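Local coordinates for protein lectin 2 (Agrocybe aegerita, PDB 4TQJ) that specifically recognises glycans with a non-reducing terminal N-acetylglucosamine, as a fungal lectin with a beta-propeller fold, at residues A[354-363]-A[375-386]; A[282-292]-A[340-351]. The protein carries 1 engineered substitution. All coordinates share one frame; numbering follows the deposited sequence.

Contact 1: residues A[354-363]-A[375-386]; sequences IGFGEKETLV and VKALTNDFSFSG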
loop_
_atom_site.group_PDB
_atom_site.type_symbol
_atom_site.label_atom_id
_atom_site.label_comp_id
_atom_site.label_asym_id
_atom_site.label_seq_id
_atom_site.Cartn_x
_atom_site.Cartn_y
_atom_site.Cartn_z
ATOM N N ILE A 354 9.388 -4.876 -16.371
ATOM C CA ILE A 354 10.362 -3.877 -15.963
ATOM C C ILE A 354 11.755 -4.481 -16.061
ATOM O O ILE A 354 11.968 -5.647 -15.723
ATOM C CB ILE A 354 10.098 -3.339 -14.537
ATOM C CG1 ILE A 354 11.197 -2.345 -14.121
ATOM C CG2 ILE A 354 10.042 -4.479 -13.541
ATOM C CD1 ILE A 354 10.909 -1.611 -12.803
ATOM N N GLY A 355 12.697 -3.689 -16.552
ATOM C CA GLY A 355 14.050 -4.172 -16.761
ATOM C C GLY A 355 15.064 -3.182 -16.240
ATOM O O GLY A 355 15.007 -2.007 -16.594
ATOM N N PHE A 356 15.972 -3.652 -15.386
ATOM C CA PHE A 356 17.067 -2.827 -14.896
ATOM C C PHE A 356 18.218 -2.963 -15.888
ATOM O O PHE A 356 18.939 -3.958 -15.868
ATOM C CB PHE A 356 17.528 -3.279 -13.504
ATOM C CG PHE A 356 16.448 -3.203 -12.430
ATOM C CD1 PHE A 356 15.214 -2.630 -12.688
ATOM C CD2 PHE A 356 16.681 -3.722 -11.168
ATOM C CE1 PHE A 356 14.228 -2.571 -11.691
ATOM C CE2 PHE A 356 15.703 -3.678 -10.179
ATOM C CZ PHE A 356 14.473 -3.101 -10.447
ATOM N N GLY A 357 18.373 -1.971 -16.757
ATOM C CA GLY A 357 19.320 -2.050 -17.864
ATOM C C GLY A 357 20.730 -1.571 -17.559
ATOM O O GLY A 357 21.149 -1.527 -16.406
ATOM N N GLU A 358 21.475 -1.233 -18.607
ATOM C CA GLU A 358 22.862 -0.810 -18.448
ATOM C C GLU A 358 22.940 0.504 -17.676
ATOM O O GLU A 358 23.702 0.622 -16.723
ATOM C CB GLU A 358 23.551 -0.661 -19.814
ATOM C CG GLU A 358 25.055 -0.467 -19.728
ATOM C CD GLU A 358 25.808 -1.740 -19.379
ATOM O OE1 GLU A 358 25.175 -2.775 -19.099
ATOM O OE2 GLU A 358 27.051 -1.711 -19.389
ATOM N N LYS A 359 22.137 1.477 -18.092
ATOM C CA LYS A 359 22.182 2.822 -17.524
ATOM C C LYS A 359 20.793 3.334 -17.139
ATOM O O LYS A 359 20.660 4.395 -16.520
ATOM C CB LYS A 359 22.803 3.792 -18.534
ATOM C CG LYS A 359 23.989 3.220 -19.306
ATOM C CD LYS A 359 25.082 2.671 -18.380
ATOM C CE LYS A 359 26.055 3.747 -17.941
ATOM N NZ LYS A 359 26.705 4.430 -19.107
ATOM N N GLU A 360 19.762 2.582 -17.519
ATOM C CA GLU A 360 18.384 2.973 -17.266
ATOM C C GLU A 360 17.527 1.799 -16.800
ATOM O O GLU A 360 17.756 0.654 -17.189
ATOM C CB GLU A 360 17.751 3.536 -18.540
ATOM C CG GLU A 360 18.104 4.960 -18.870
ATOM C CD GLU A 360 17.266 5.482 -20.016
ATOM O OE1 GLU A 360 17.430 4.972 -21.144
ATOM O OE2 GLU A 360 16.430 6.385 -19.790
ATOM N N THR A 361 16.527 2.104 -15.982
ATOM C CA THR A 361 15.466 1.159 -15.660
ATOM C C THR A 361 14.255 1.461 -16.540
ATOM O O THR A 361 13.680 2.547 -16.467
ATOM C CB THR A 361 15.065 1.265 -14.187
ATOM O OG1 THR A 361 16.103 0.701 -13.371
ATOM C CG2 THR A 361 13.749 0.526 -13.932
ATOM N N LEU A 362 13.889 0.505 -17.389
ATOM C CA LEU A 362 12.818 0.693 -18.357
ATOM C C LEU A 362 11.596 -0.136 -18.009
ATOM O O LEU A 362 11.685 -1.148 -17.313
ATOM C CB LEU A 362 13.288 0.302 -19.754
ATOM C CG LEU A 362 14.561 0.975 -20.262
ATOM C CD1 LEU A 362 14.825 0.525 -21.696
ATOM C CD2 LEU A 362 14.416 2.471 -20.188
ATOM N N VAL A 363 10.450 0.286 -18.513
ATOM C CA VAL A 363 9.223 -0.398 -18.177
ATOM C C VAL A 363 8.315 -0.371 -19.391
ATOM O O VAL A 363 8.334 0.577 -20.172
ATOM C CB VAL A 363 8.552 0.267 -16.934
ATOM C CG1 VAL A 363 8.094 1.669 -17.265
ATOM C CG2 VAL A 363 7.382 -0.555 -16.419
ATOM N N VAL A 375 7.810 1.309 -24.532
ATOM C CA VAL A 375 8.787 1.246 -23.458
ATOM C C VAL A 375 9.045 2.656 -22.980
ATOM O O VAL A 375 9.054 3.592 -23.769
ATOM C CB VAL A 375 10.112 0.630 -23.937
ATOM C CG1 VAL A 375 11.148 0.667 -22.836
ATOM C CG2 VAL A 375 9.882 -0.802 -24.436
ATOM N N LYS A 376 9.245 2.805 -21.681
ATOM C CA LYS A 376 9.430 4.117 -21.090
ATOM C C LYS A 376 10.576 4.101 -20.106
ATOM O O LYS A 376 10.776 3.125 -19.395
ATOM C CB LYS A 376 8.145 4.566 -20.384
ATOM C CG LYS A 376 7.100 5.134 -21.325
ATOM C CD LYS A 376 5.979 5.826 -20.557
ATOM C CE LYS A 376 5.103 4.809 -19.848
ATOM N NZ LYS A 376 4.618 3.778 -20.830
ATOM N N ALA A 377 11.337 5.185 -20.069
ATOM C CA ALA A 377 12.384 5.330 -19.066
ATOM C C ALA A 377 11.743 5.731 -17.753
ATOM O O ALA A 377 11.182 6.816 -17.638
ATOM C CB ALA A 377 13.397 6.383 -19.504
ATOM N N LEU A 378 11.818 4.854 -16.761
ATOM C CA LEU A 378 11.220 5.107 -15.460
ATOM C C LEU A 378 12.205 5.798 -14.516
ATOM O O LEU A 378 11.819 6.705 -13.778
ATOM C CB LEU A 378 10.697 3.794 -14.857
ATOM C CG LEU A 378 10.292 3.665 -13.386
ATOM C CD1 LEU A 378 9.047 4.476 -13.049
ATOM C CD2 LEU A 378 10.047 2.195 -13.077
ATOM N N THR A 379 13.468 5.372 -14.537
ATOM C CA THR A 379 14.513 5.993 -13.704
ATOM C C THR A 379 15.939 5.510 -14.044
ATOM O O THR A 379 16.122 4.411 -14.569
ATOM C CB THR A 379 14.249 5.772 -12.193
ATOM O OG1 THR A 379 15.288 6.390 -11.425
ATOM C CG2 THR A 379 14.205 4.290 -11.862
ATOM N N ASN A 380 16.941 6.340 -13.760
ATOM C CA ASN A 380 18.339 5.928 -13.901
ATOM C C ASN A 380 18.743 4.978 -12.790
ATOM O O ASN A 380 19.697 4.222 -12.925
ATOM C CB ASN A 380 19.290 7.131 -13.881
ATOM C CG ASN A 380 19.210 7.970 -15.139
ATOM O OD1 ASN A 380 19.002 7.453 -16.237
ATOM N ND2 ASN A 380 19.381 9.278 -14.985
ATOM N N ASP A 381 18.012 5.025 -11.683
ATOM C CA ASP A 381 18.344 4.223 -10.509
ATOM C C ASP A 381 18.066 2.730 -10.738
ATOM O O ASP A 381 17.235 2.363 -11.572
ATOM C CB ASP A 381 17.558 4.735 -9.293
ATOM C CG ASP A 381 17.743 6.238 -9.062
ATOM O OD1 ASP A 381 18.899 6.721 -9.071
ATOM O OD2 ASP A 381 16.725 6.942 -8.885
ATOM N N PHE A 382 18.778 1.895 -9.987
ATOM C CA PHE A 382 18.695 0.430 -10.037
ATOM C C PHE A 382 19.348 -0.218 -11.255
ATOM O O PHE A 382 19.562 -1.431 -11.266
ATOM C CB PHE A 382 17.260 -0.082 -9.838
ATOM C CG PHE A 382 16.655 0.329 -8.527
ATOM C CD1 PHE A 382 17.077 -0.252 -7.342
ATOM C CD2 PHE A 382 15.685 1.308 -8.480
ATOM C CE1 PHE A 382 16.534 0.131 -6.136
ATOM C CE2 PHE A 382 15.138 1.696 -7.276
ATOM C CZ PHE A 382 15.559 1.102 -6.107
ATOM N N SER A 383 19.670 0.583 -12.263
ATOM C CA SER A 383 20.383 0.074 -13.440
ATOM C C SER A 383 21.790 -0.407 -13.076
ATOM O O SER A 383 22.362 0.007 -12.069
ATOM C CB SER A 383 20.466 1.144 -14.526
ATOM O OG SER A 383 21.269 2.227 -14.094
ATOM N N PHE A 384 22.335 -1.291 -13.907
ATOM C CA PHE A 384 23.669 -1.842 -13.693
ATOM C C PHE A 384 24.703 -0.748 -13.427
ATOM O O PHE A 384 25.518 -0.864 -12.510
ATOM C CB PHE A 384 24.087 -2.700 -14.889
ATOM C CG PHE A 384 25.470 -3.259 -14.777
ATOM C CD1 PHE A 384 25.769 -4.233 -13.838
ATOM C CD2 PHE A 384 26.475 -2.824 -15.623
ATOM C CE1 PHE A 384 27.062 -4.749 -13.733
ATOM C CE2 PHE A 384 27.759 -3.336 -15.526
ATOM C CZ PHE A 384 28.054 -4.296 -14.584
ATOM N N SER A 385 24.662 0.310 -14.226
ATOM C CA SER A 385 25.495 1.489 -13.980
ATOM C C SER A 385 26.934 1.102 -13.684
ATOM O O SER A 385 27.471 1.430 -12.620
ATOM C CB SER A 385 24.937 2.301 -12.819
ATOM O OG SER A 385 23.706 2.900 -13.165
ATOM N N GLY A 386 27.540 0.385 -14.629
ATOM C CA GLY A 386 28.949 0.044 -14.579
ATOM C C GLY A 386 29.356 -0.832 -13.406
ATOM O O GLY A 386 30.545 -1.048 -13.180
HETATM O O HOH W 1 23.090 4.827 -14.971
#

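Contact 2: residues A[282-292]-A[340-351]; sequences KHPRFIADLTG and RFVVDLTGDGCA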
loop_
_atom_site.group_PDB
_atom_site.type_symbol
_atom_site.label_atom_id
_atom_site.label_comp_id
_atom_site.label_asym_id
_atom_site.label_seq_id
_atom_site.Cartn_x
_atom_site.Cartn_y
_atom_site.Cartn_z
ATOM N N LYS A 282 20.835 -16.905 -21.975
ATOM C CA LYS A 282 20.441 -15.734 -22.748
ATOM C C LYS A 282 18.980 -15.323 -22.583
ATOM O O LYS A 282 18.655 -14.149 -22.715
ATOM C CB LYS A 282 20.741 -15.939 -24.245
ATOM C CG LYS A 282 22.193 -16.309 -24.572
ATOM C CD LYS A 282 22.575 -15.846 -25.973
ATOM C CE LYS A 282 23.328 -16.916 -26.760
ATOM N NZ LYS A 282 24.496 -17.484 -26.038
ATOM N N HIS A 283 18.108 -16.286 -22.298
ATOM C CA HIS A 283 16.681 -16.093 -22.510
ATOM C C HIS A 283 15.814 -16.411 -21.299
ATOM O O HIS A 283 15.180 -17.467 -21.245
ATOM C CB HIS A 283 16.242 -16.971 -23.673
ATOM C CG HIS A 283 17.015 -16.735 -24.935
ATOM N ND1 HIS A 283 17.656 -17.748 -25.617
ATOM C CD2 HIS A 283 17.225 -15.607 -25.653
ATOM C CE1 HIS A 283 18.228 -17.254 -26.697
ATOM N NE2 HIS A 283 17.990 -15.953 -26.739
ATOM N N PRO A 284 15.767 -15.498 -20.329
ATOM C CA PRO A 284 14.927 -15.751 -19.154
ATOM C C PRO A 284 13.444 -15.981 -19.489
ATOM O O PRO A 284 12.832 -15.261 -20.309
ATOM C CB PRO A 284 15.124 -14.500 -18.281
ATOM C CG PRO A 284 15.922 -13.529 -19.088
ATOM C CD PRO A 284 16.636 -14.319 -20.160
ATOM N N ARG A 285 12.883 -17.010 -18.864
ATOM C CA ARG A 285 11.468 -17.340 -19.026
ATOM C C ARG A 285 10.692 -17.236 -17.698
ATOM O O ARG A 285 11.261 -17.419 -16.623
ATOM C CB ARG A 285 11.312 -18.701 -19.694
ATOM C CG ARG A 285 11.452 -18.646 -21.245
ATOM C CD ARG A 285 12.176 -19.862 -21.833
ATOM N NE ARG A 285 13.576 -19.945 -21.396
ATOM C CZ ARG A 285 14.354 -21.018 -21.576
ATOM N NH1 ARG A 285 13.879 -22.101 -22.194
ATOM N NH2 ARG A 285 15.600 -21.015 -21.134
ATOM N N PHE A 286 9.402 -16.911 -17.779
ATOM C CA PHE A 286 8.579 -16.708 -16.581
ATOM C C PHE A 286 7.155 -17.199 -16.830
ATOM O O PHE A 286 6.686 -17.242 -17.970
ATOM C CB PHE A 286 8.468 -15.216 -16.205
ATOM C CG PHE A 286 9.783 -14.520 -15.971
ATOM C CD1 PHE A 286 10.218 -14.245 -14.682
ATOM C CD2 PHE A 286 10.564 -14.098 -17.042
ATOM C CE1 PHE A 286 11.437 -13.582 -14.462
ATOM C CE2 PHE A 286 11.761 -13.451 -16.841
ATOM C CZ PHE A 286 12.205 -13.187 -15.543
ATOM N N ILE A 287 6.469 -17.551 -15.751
ATOM C CA ILE A 287 5.033 -17.740 -15.798
ATOM C C ILE A 287 4.466 -16.586 -14.988
ATOM O O ILE A 287 4.890 -16.352 -13.858
ATOM C CB ILE A 287 4.586 -19.064 -15.151
ATOM C CG1 ILE A 287 5.302 -20.262 -15.794
ATOM C CG2 ILE A 287 3.061 -19.199 -15.241
ATOM C CD1 ILE A 287 5.199 -20.284 -17.317
ATOM N N ALA A 288 3.538 -15.850 -15.571
ATOM C CA ALA A 288 2.904 -14.735 -14.872
ATOM C C ALA A 288 1.513 -14.533 -15.442
ATOM O O ALA A 288 1.248 -14.939 -16.576
ATOM C CB ALA A 288 3.733 -13.469 -15.032
ATOM N N ASP A 289 0.617 -13.918 -14.668
ATOM C CA ASP A 289 -0.740 -13.689 -15.158
ATOM C C ASP A 289 -0.798 -12.406 -15.968
ATOM O O ASP A 289 -0.777 -11.311 -15.405
ATOM C CB ASP A 289 -1.763 -13.635 -14.010
ATOM C CG ASP A 289 -3.193 -13.501 -14.518
ATOM O OD1 ASP A 289 -3.376 -13.434 -15.748
ATOM O OD2 ASP A 289 -4.130 -13.469 -13.699
ATOM N N LEU A 290 -0.848 -12.533 -17.290
ATOM C CA LEU A 290 -0.807 -11.349 -18.142
ATOM C C LEU A 290 -2.196 -10.873 -18.545
ATOM O O LEU A 290 -2.316 -9.903 -19.274
ATOM C CB LEU A 290 0.060 -11.580 -19.389
ATOM C CG LEU A 290 1.540 -11.191 -19.293
ATOM C CD1 LEU A 290 2.270 -11.951 -18.177
ATOM C CD2 LEU A 290 2.234 -11.427 -20.636
ATOM N N THR A 291 -3.241 -11.539 -18.052
ATOM C CA THR A 291 -4.590 -11.166 -18.458
ATOM C C THR A 291 -5.592 -10.976 -17.320
ATOM O O THR A 291 -6.766 -10.727 -17.566
ATOM C CB THR A 291 -5.157 -12.166 -19.452
ATOM O OG1 THR A 291 -5.205 -13.455 -18.836
ATOM C CG2 THR A 291 -4.275 -12.215 -20.724
ATOM N N GLY A 292 -5.134 -11.082 -16.077
ATOM C CA GLY A 292 -6.001 -10.822 -14.945
ATOM C C GLY A 292 -7.048 -11.887 -14.696
ATOM O O GLY A 292 -7.993 -11.661 -13.944
ATOM N N ARG A 340 15.586 -8.598 -15.167
ATOM C CA ARG A 340 14.246 -8.427 -15.716
ATOM C C ARG A 340 13.176 -9.096 -14.853
ATOM O O ARG A 340 13.425 -10.134 -14.236
ATOM C CB ARG A 340 14.186 -8.905 -17.171
ATOM C CG ARG A 340 14.879 -7.929 -18.142
ATOM C CD ARG A 340 15.312 -8.621 -19.426
ATOM N NE ARG A 340 16.490 -9.458 -19.198
ATOM C CZ ARG A 340 17.081 -10.185 -20.142
ATOM N NH1 ARG A 340 16.605 -10.174 -21.373
ATOM N NH2 ARG A 340 18.144 -10.921 -19.855
ATOM N N PHE A 341 12.000 -8.470 -14.803
ATOM C CA PHE A 341 10.897 -8.947 -13.983
ATOM C C PHE A 341 9.589 -8.861 -14.750
ATOM O O PHE A 341 9.397 -7.986 -15.605
ATOM C CB PHE A 341 10.758 -8.122 -12.694
ATOM C CG PHE A 341 12.062 -7.863 -11.978
ATOM C CD1 PHE A 341 12.440 -8.637 -10.902
ATOM C CD2 PHE A 341 12.906 -6.831 -12.385
ATOM C CE1 PHE A 341 13.641 -8.385 -10.228
ATOM C CE2 PHE A 341 14.103 -6.583 -11.723
ATOM C CZ PHE A 341 14.463 -7.357 -10.636
ATOM N N VAL A 342 8.690 -9.776 -14.431
ATOM C CA VAL A 342 7.345 -9.772 -14.984
ATOM C C VAL A 342 6.382 -9.763 -13.798
ATOM O O VAL A 342 6.148 -10.796 -13.164
ATOM C CB VAL A 342 7.102 -10.991 -15.888
ATOM C CG1 VAL A 342 5.733 -10.893 -16.555
ATOM C CG2 VAL A 342 8.236 -11.125 -16.938
ATOM N N VAL A 343 5.865 -8.577 -13.477
ATOM C CA VAL A 343 5.040 -8.363 -12.283
ATOM C C VAL A 343 4.032 -7.238 -12.511
ATOM O O VAL A 343 4.269 -6.353 -13.307
ATOM C CB VAL A 343 5.901 -7.989 -11.035
ATOM C CG1 VAL A 343 6.783 -9.156 -10.580
ATOM C CG2 VAL A 343 6.727 -6.748 -11.295
ATOM N N ASP A 344 2.918 -7.265 -11.793
ATOM C CA ASP A 344 1.938 -6.194 -11.891
ATOM C C ASP A 344 2.478 -4.974 -11.151
ATOM O O ASP A 344 2.797 -5.041 -9.960
ATOM C CB ASP A 344 0.597 -6.638 -11.292
ATOM C CG ASP A 344 -0.541 -5.691 -11.622
ATOM O OD1 ASP A 344 -0.372 -4.873 -12.558
ATOM O OD2 ASP A 344 -1.608 -5.773 -10.947
ATOM N N LEU A 345 2.605 -3.871 -11.875
ATOM C CA LEU A 345 3.017 -2.603 -11.287
ATOM C C LEU A 345 1.838 -1.645 -11.145
ATOM O O LEU A 345 1.982 -0.563 -10.555
ATOM C CB LEU A 345 4.075 -1.938 -12.158
ATOM C CG LEU A 345 5.380 -2.694 -12.329
ATOM C CD1 LEU A 345 6.230 -2.048 -13.448
ATOM C CD2 LEU A 345 6.111 -2.715 -11.001
ATOM N N THR A 346 0.681 -2.032 -11.688
ATOM C CA THR A 346 -0.405 -1.066 -11.895
ATOM C C THR A 346 -1.776 -1.449 -11.338
ATOM O O THR A 346 -2.755 -0.756 -11.594
ATOM C CB THR A 346 -0.600 -0.762 -13.393
ATOM O OG1 THR A 346 -1.191 -1.904 -14.029
ATOM C CG2 THR A 346 0.720 -0.431 -14.044
ATOM N N GLY A 347 -1.856 -2.560 -10.610
ATOM C CA GLY A 347 -3.088 -2.940 -9.940
ATOM C C GLY A 347 -4.211 -3.545 -10.768
ATOM O O GLY A 347 -5.326 -3.714 -10.258
ATOM N N ASP A 348 -3.952 -3.875 -12.033
ATOM C CA ASP A 348 -5.001 -4.463 -12.853
ATOM C C ASP A 348 -4.901 -5.998 -12.976
ATOM O O ASP A 348 -5.669 -6.606 -13.704
ATOM C CB ASP A 348 -5.058 -3.798 -14.237
ATOM C CG ASP A 348 -3.890 -4.197 -15.128
ATOM O OD1 ASP A 348 -2.889 -4.722 -14.595
ATOM O OD2 ASP A 348 -3.971 -3.977 -16.355
ATOM N N GLY A 349 -3.966 -6.621 -12.260
ATOM C CA GLY A 349 -3.806 -8.075 -12.318
ATOM C C GLY A 349 -3.184 -8.611 -13.605
ATOM O O GLY A 349 -3.114 -9.825 -13.827
ATOM N N CYS A 350 -2.726 -7.705 -14.461
ATOM C CA CYS A 350 -2.073 -8.097 -15.706
ATOM C C CYS A 350 -0.610 -7.678 -15.636
ATOM O O CYS A 350 -0.306 -6.491 -15.514
ATOM C CB CYS A 350 -2.775 -7.447 -16.900
ATOM S SG CYS A 350 -4.537 -7.816 -16.935
ATOM N N ALA A 351 0.293 -8.655 -15.677
ATOM C CA ALA A 351 1.689 -8.379 -15.343
ATOM C C ALA A 351 2.369 -7.444 -16.325
ATOM O O ALA A 351 2.187 -7.539 -17.539
ATOM C CB ALA A 351 2.490 -9.659 -15.163
HETATM O O HOH W 2 17.049 -11.938 -23.545
HETATM O O HOH W 3 19.821 -11.813 -22.012
HETATM O O HOH W 4 -3.817 -11.445 -11.727
#

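Contact 1: residues A[354-363]-A[375-386]
Thr361 pairs with Thr379 and Val363 with Lys376 as antiparallel hydrogen-bonded partners, the segment axes of strands 361-363 and 376-379 approaching to 4.7 Å, and between these pairs a classic beta bulge sets Leu378 and Thr379 both opposite Thr361. At the bulge Thr361 O takes its firmer bond from Leu378 N, at 3.0 Å, and a weak one from Thr379 N. The Thr361 side chain divides its work. Its hydroxyl stands beside the backbone N (chi1 -73°) and donates to Asp381 O in the carbonyl plane, OG1 to O 2.7 Å, while its methyl lies along Leu378. Leu378 CD2 meets both Thr361 CG2 and Ile354 CD1, and Leu378 also packs on Val36 of the second subunit. Leu362 points to the other face, where its CB rests 3.8 Å from Val375 CG1.

Beyond the strand, Asn380 to Ser383 form a type II turn, and Ser383 OG bonds back to Asn380 O. The turn brings Phe382 CB over the centre of one face of the Phe356 ring, 3.9 Å from its centroid; the two ring planes are 26° apart but slid so that they barely overlap. Ile354 CD1 sits in plane at the edge of the same Phe356 ring. Farther on, Phe384 N donates to Gly357 O at 2.8 Å, and Ser385 N to Glu358 O at 2.7 Å.

Main-chain groups thus do most of the polar binding: two amides tie the loop after this blade's outer strand to the hairpin turn at Gly357 and Glu358, while the hydroxyl of buried Thr361 ties Asp381 to the strand.

Contact 2: residues A[282-292]-A[340-351]
Val342 carries the apolar part of the contact, its two methyls engaging different partners. With CG1 opposite the backbone N across chi1 (-175°), that methyl lies 3.6 Å from Ala288 CB and also touches Leu290 CD1. The other methyl, CG2, sits over one face of the Phe286 ring, displaced toward the rim and 4.0 Å from the ring centroid, a CH-pi contact. Ala351 CB completes the group, packing against Leu290 CD1 at 3.8 Å and against Ala288 CB. The strands themselves run nearly parallel, 15° apart, but their axes come no closer than 7.7 Å, so side chains fill the gap between them.

Arg340 makes the charged end. Pro284 CG lies over one face of its guanidinium, 3.5 Å from NH2, and the two side chains cross at about a right angle. Two waters link this group to Lys282 O, one through NH1 and one through NH2; NH1 also bonds to Phe327 O.

Backbone and loop bonds hold the opposite end. Ala351 N donates to Asp289 O at 2.9 Å, tilted out of the carbonyl plane, and Cys350 CA adds a CA-H...O contact to the same oxygen. Asp289 OD1 receives Thr291 N from above the carboxylate plane at 3.0 Å, an Asx turn, while OD2 bonds to Gly294 N and reaches Gly349 O through a water. Cys350 SG lies against the peptide joining Thr291 and Gly292. As a second shell, Asp344 OD2 accepts Gly349 N and Asp348 OD1 accepts Cys350 N, the latter an Asx turn, positioning the two residues that meet Asp289 to Gly292.

First strands of successive four-stranded sheets, packed by side chains and followed by Asp-Leu-Thr-Gly loops, are what a beta-propeller of FG-GAP-like repeats presents between neighbouring blades.

In the fold
Both contacts reach the sheet of strands 339-343, 352-356, 361-364 and 376-379, contact 2 through the first strand and contact 1 through the other three. Contact 1 lies within that blade, at its outer hairpin, its centre about 21 Å from the centre of the chain; contact 2 joins the first strand to the preceding blade, about 12 Å from that centre. The chemistry follows: contact 1 is built on strand pairing and main-chain bonds to the following loop, contact 2 on side chains across a gap, with one clear direct hydrogen bond. Their centres are about 17 Å apart, yet Phe341 packs on Phe356 and Leu345 on Val363. Neither is wholly buried, and contact 1 has more exposed residues.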